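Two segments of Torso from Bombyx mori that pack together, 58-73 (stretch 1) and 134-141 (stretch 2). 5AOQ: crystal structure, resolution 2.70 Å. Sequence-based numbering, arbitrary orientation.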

# COMPACT_ATOMS: atom_id res chain seq x y z
N VAL A 58 -36.17 10.32 16.09
CA VAL A 58 -36.07 10.80 14.72
C VAL A 58 -35.55 9.72 13.78
O VAL A 58 -34.41 9.27 13.93
CB VAL A 58 -35.14 12.03 14.63
CG1 VAL A 58 -35.07 12.55 13.20
CG2 VAL A 58 -35.61 13.13 15.58
N PRO A 59 -36.37 9.30 12.81
CA PRO A 59 -35.85 8.38 11.79
C PRO A 59 -34.85 9.08 10.89
O PRO A 59 -34.98 10.29 10.65
CB PRO A 59 -37.10 7.95 11.02
CG PRO A 59 -38.25 8.32 11.88
CD PRO A 59 -37.81 9.53 12.62
N SER A 60 -33.87 8.35 10.40
CA SER A 60 -32.83 8.93 9.56
C SER A 60 -33.36 9.22 8.15
O SER A 60 -34.18 8.47 7.62
CB SER A 60 -31.63 7.99 9.49
OG SER A 60 -30.52 8.66 8.94
N THR A 61 -32.88 10.31 7.56
CA THR A 61 -33.32 10.71 6.22
C THR A 61 -32.49 10.02 5.14
O THR A 61 -32.71 10.24 3.94
CB THR A 61 -33.23 12.23 6.02
OG1 THR A 61 -31.86 12.66 6.13
CG2 THR A 61 -34.07 12.96 7.06
N VAL A 62 -31.54 9.19 5.56
CA VAL A 62 -30.66 8.49 4.63
C VAL A 62 -31.47 7.62 3.67
O VAL A 62 -32.53 7.11 4.03
CB VAL A 62 -29.64 7.61 5.39
CG1 VAL A 62 -28.81 6.75 4.43
CG2 VAL A 62 -28.73 8.48 6.23
N LYS A 63 -30.95 7.46 2.45
CA LYS A 63 -31.56 6.58 1.46
C LYS A 63 -30.50 5.75 0.75
O LYS A 63 -29.53 6.29 0.21
CB LYS A 63 -32.36 7.39 0.44
CG LYS A 63 -33.87 7.29 0.58
CD LYS A 63 -34.39 5.86 0.41
CE LYS A 63 -34.04 5.28 -0.95
NZ LYS A 63 -34.62 3.91 -1.14
N VAL A 64 -30.69 4.44 0.74
CA VAL A 64 -29.81 3.54 0.02
C VAL A 64 -30.08 3.62 -1.47
O VAL A 64 -31.17 3.25 -1.93
CB VAL A 64 -29.98 2.08 0.49
CG1 VAL A 64 -29.04 1.15 -0.28
CG2 VAL A 64 -29.73 1.96 1.99
N ARG A 65 -29.11 4.10 -2.23
CA ARG A 65 -29.24 4.22 -3.68
C ARG A 65 -28.68 2.98 -4.38
O ARG A 65 -29.29 2.48 -5.33
CB ARG A 65 -28.53 5.47 -4.19
CG ARG A 65 -29.11 6.78 -3.65
CD ARG A 65 -30.58 6.92 -4.01
NE ARG A 65 -31.13 8.22 -3.62
CZ ARG A 65 -32.40 8.58 -3.79
NH1 ARG A 65 -33.26 7.75 -4.36
NH2 ARG A 65 -32.80 9.78 -3.40
N CYS A 66 -27.53 2.50 -3.92
CA CYS A 66 -26.92 1.31 -4.51
C CYS A 66 -26.30 0.42 -3.44
O CYS A 66 -25.99 0.87 -2.34
CB CYS A 66 -25.84 1.70 -5.52
SG CYS A 66 -26.38 2.84 -6.82
N GLN A 67 -26.14 -0.86 -3.77
CA GLN A 67 -25.34 -1.76 -2.95
C GLN A 67 -24.76 -2.88 -3.81
O GLN A 67 -25.48 -3.52 -4.58
CB GLN A 67 -26.13 -2.35 -1.78
CG GLN A 67 -27.26 -3.31 -2.15
CD GLN A 67 -27.74 -4.13 -0.96
OE1 GLN A 67 -27.10 -4.17 0.09
NE2 GLN A 67 -28.89 -4.78 -1.12
N SER A 68 -23.46 -3.09 -3.69
CA SER A 68 -22.81 -4.25 -4.27
C SER A 68 -22.58 -5.24 -3.13
O SER A 68 -22.64 -4.86 -1.97
CB SER A 68 -21.50 -3.88 -4.96
OG SER A 68 -20.50 -3.54 -4.02
N LYS A 69 -22.32 -6.49 -3.46
CA LYS A 69 -22.14 -7.51 -2.43
C LYS A 69 -20.85 -7.29 -1.62
O LYS A 69 -20.48 -8.14 -0.81
CB LYS A 69 -22.16 -8.91 -3.06
CG LYS A 69 -23.54 -9.32 -3.59
CD LYS A 69 -24.55 -9.45 -2.45
CE LYS A 69 -25.93 -9.85 -2.95
NZ LYS A 69 -26.91 -9.98 -1.83
N ASN A 70 -20.18 -6.17 -1.85
CA ASN A 70 -19.04 -5.77 -1.04
C ASN A 70 -19.10 -4.29 -0.60
O ASN A 70 -18.14 -3.78 -0.03
CB ASN A 70 -17.74 -6.03 -1.81
CG ASN A 70 -16.63 -6.57 -0.92
OD1 ASN A 70 -16.53 -6.23 0.26
ND2 ASN A 70 -15.78 -7.42 -1.49
N SER A 71 -20.22 -3.62 -0.87
CA SER A 71 -20.37 -2.20 -0.49
C SER A 71 -21.81 -1.66 -0.57
O SER A 71 -22.70 -2.31 -1.11
CB SER A 71 -19.47 -1.34 -1.38
OG SER A 71 -19.92 -1.35 -2.72
N ILE A 72 -22.01 -0.46 -0.03
CA ILE A 72 -23.29 0.25 -0.09
C ILE A 72 -23.07 1.72 -0.38
O ILE A 72 -22.23 2.35 0.25
CB ILE A 72 -24.11 0.14 1.22
CG1 ILE A 72 -24.53 -1.30 1.50
CG2 ILE A 72 -25.37 1.01 1.15
CD1 ILE A 72 -23.56 -2.04 2.36
N ARG A 73 -23.81 2.27 -1.34
CA ARG A 73 -23.74 3.69 -1.66
C ARG A 73 -25.08 4.38 -1.43
O ARG A 73 -26.10 3.98 -1.99
CB ARG A 73 -23.28 3.89 -3.10
CG ARG A 73 -21.88 3.36 -3.33
CD ARG A 73 -21.49 3.40 -4.78
NE ARG A 73 -20.29 2.62 -5.01
CZ ARG A 73 -19.73 2.43 -6.20
NH1 ARG A 73 -20.27 2.97 -7.28
NH2 ARG A 73 -18.63 1.70 -6.30
N TRP A 134 -27.94 9.28 17.79
CA TRP A 134 -28.05 8.48 16.57
C TRP A 134 -29.47 8.46 16.02
O TRP A 134 -30.44 8.48 16.78
CB TRP A 134 -27.57 7.05 16.83
CG TRP A 134 -26.10 6.95 17.10
CD1 TRP A 134 -25.49 6.89 18.31
CD2 TRP A 134 -25.06 6.90 16.12
NE1 TRP A 134 -24.13 6.80 18.16
CE2 TRP A 134 -23.84 6.81 16.82
CE3 TRP A 134 -25.04 6.92 14.72
CZ2 TRP A 134 -22.61 6.75 16.17
CZ3 TRP A 134 -23.82 6.86 14.08
CH2 TRP A 134 -22.62 6.77 14.80
N MET A 135 -29.58 8.42 14.69
CA MET A 135 -30.87 8.34 14.01
C MET A 135 -30.98 7.02 13.27
O MET A 135 -30.09 6.64 12.51
CB MET A 135 -31.05 9.52 13.05
CG MET A 135 -30.99 10.87 13.74
SD MET A 135 -31.44 12.24 12.65
CE MET A 135 -31.20 13.62 13.76
N GLU A 136 -32.09 6.32 13.49
CA GLU A 136 -32.30 4.99 12.93
C GLU A 136 -32.49 5.05 11.42
O GLU A 136 -33.34 5.80 10.93
CB GLU A 136 -33.50 4.34 13.61
CG GLU A 136 -33.62 2.84 13.38
CD GLU A 136 -34.68 2.20 14.25
OE1 GLU A 136 -35.48 2.95 14.86
OE2 GLU A 136 -34.72 0.96 14.34
N GLY A 137 -31.71 4.25 10.71
CA GLY A 137 -31.76 4.21 9.26
C GLY A 137 -32.41 2.93 8.76
O GLY A 137 -33.08 2.24 9.52
N PRO A 138 -32.21 2.61 7.47
CA PRO A 138 -32.79 1.40 6.89
C PRO A 138 -31.91 0.17 7.09
O PRO A 138 -30.80 0.28 7.62
CB PRO A 138 -32.91 1.75 5.40
CG PRO A 138 -31.93 2.88 5.16
CD PRO A 138 -31.40 3.35 6.49
N ILE A 139 -32.41 -0.99 6.67
CA ILE A 139 -31.71 -2.26 6.85
C ILE A 139 -31.05 -2.69 5.55
O ILE A 139 -31.56 -2.44 4.46
CB ILE A 139 -32.67 -3.36 7.34
CG1 ILE A 139 -33.46 -2.89 8.56
CG2 ILE A 139 -31.91 -4.64 7.68
CD1 ILE A 139 -34.79 -2.23 8.24
N VAL A 140 -29.90 -3.35 5.68
CA VAL A 140 -29.15 -3.86 4.54
C VAL A 140 -29.19 -5.39 4.54
O VAL A 140 -29.33 -6.00 5.60
CB VAL A 140 -27.68 -3.37 4.57
CG1 VAL A 140 -26.87 -3.97 3.43
CG2 VAL A 140 -27.63 -1.85 4.53
N LEU A 141 -29.09 -5.99 3.36
CA LEU A 141 -29.15 -7.44 3.22
C LEU A 141 -28.04 -7.96 2.31
O LEU A 141 -27.87 -9.16 2.14
CB LEU A 141 -30.51 -7.88 2.68
CG LEU A 141 -31.74 -7.31 3.40
CD1 LEU A 141 -32.16 -5.97 2.80
CD2 LEU A 141 -32.89 -8.30 3.37

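Two very different modes of contact share this small interface, which buries 537 Å² counted over both sides. At its start the segments run side by side in the same direction and meet through backbone and the side chains beside it; farther on, stretch 1 folds into a hairpin, 63-68 pairing with 71-73, and stretch 2 meets it mainly through side chains. A single hydrogen bond joins the two segments, so most of the contact is a matter of shape and apolar surface.

Trp134 opens stretch 2 with its CA-to-CB bond directed away from stretch 1, and it takes no part. Met135 is the first real partner and has the largest covered area of any residue here. Its chain is extended beyond CB: chi1 m and chi2 t carry the sulfur to Val58, and chi3, also t, places the terminal methyl. Met135 SD lies 3.7 Å from Val58 CG1, an apolar contact that suits the long, polarizable thioether. Nearer the backbone, Met135 CB sits 3.5 Å from Val58 O and 3.9 Å from Ser60 CB, so the base of the side chain fits closely against the neighboring segment.

Glu136 contributes through its main chain. Its carbonyl accepts the hydrogen bond from Ser60, with Ser60 N to Glu136 O at 2.7 Å and an N-H...O angle of 165°, short and nearly straight. The carboxylate makes no bond to stretch 1; Glu136 OE2 is satisfied elsewhere in the structure. Pro59, just before the donor, lacks an amide hydrogen and donates nothing here.

At Gly137 the segments remain close, with Gly137 CA 4.8 Å from Ser60 CA and 3.8 Å from Ser60 CB. The absence of a side chain here matters within stretch 2 itself: in this backbone conformation an ideal CB would stand 2.6 Å from Pro138 CD, a clash.

Pro138 points its CA-to-CB bond toward stretch 1, and its ring reaches the first strand of the hairpin. Pro138 CG packs 4.0 Å from Val64 CG2, two compact apolar groups meeting without any polar demand, and Val62 lends its carbonyl to the same neighborhood, with Val62 O 4.4 Å from Pro138 CG. Ile139 points its CA-to-CB bond away, as the alternation of an extended chain leads one to expect.

The CA-to-CB bond of Val140 again points toward stretch 1, and the residue draws on both hairpin strands. Val140 CG1 is 4.0 Å from Ile72 CD1, an apolar contact between buried residues, and 3.4 Å from Gln67 OE1, where the stem of a polar side chain brings its amide end up against a methyl. The backbones have separated by now: Ile72 CA and Val140 CA are 8.5 Å apart, a gap spanned by side chains.

Leu141 closes the contact loosely. Lys69 starts with its CA-to-CB bond directed away, yet its end comes nearer, leaving Lys69 NZ 4.2 Å from Leu141 O, too far for a hydrogen bond. The rule to read here is simple: one backbone bond joins the segments where they run close, and apolar pairs fill the space where they diverge.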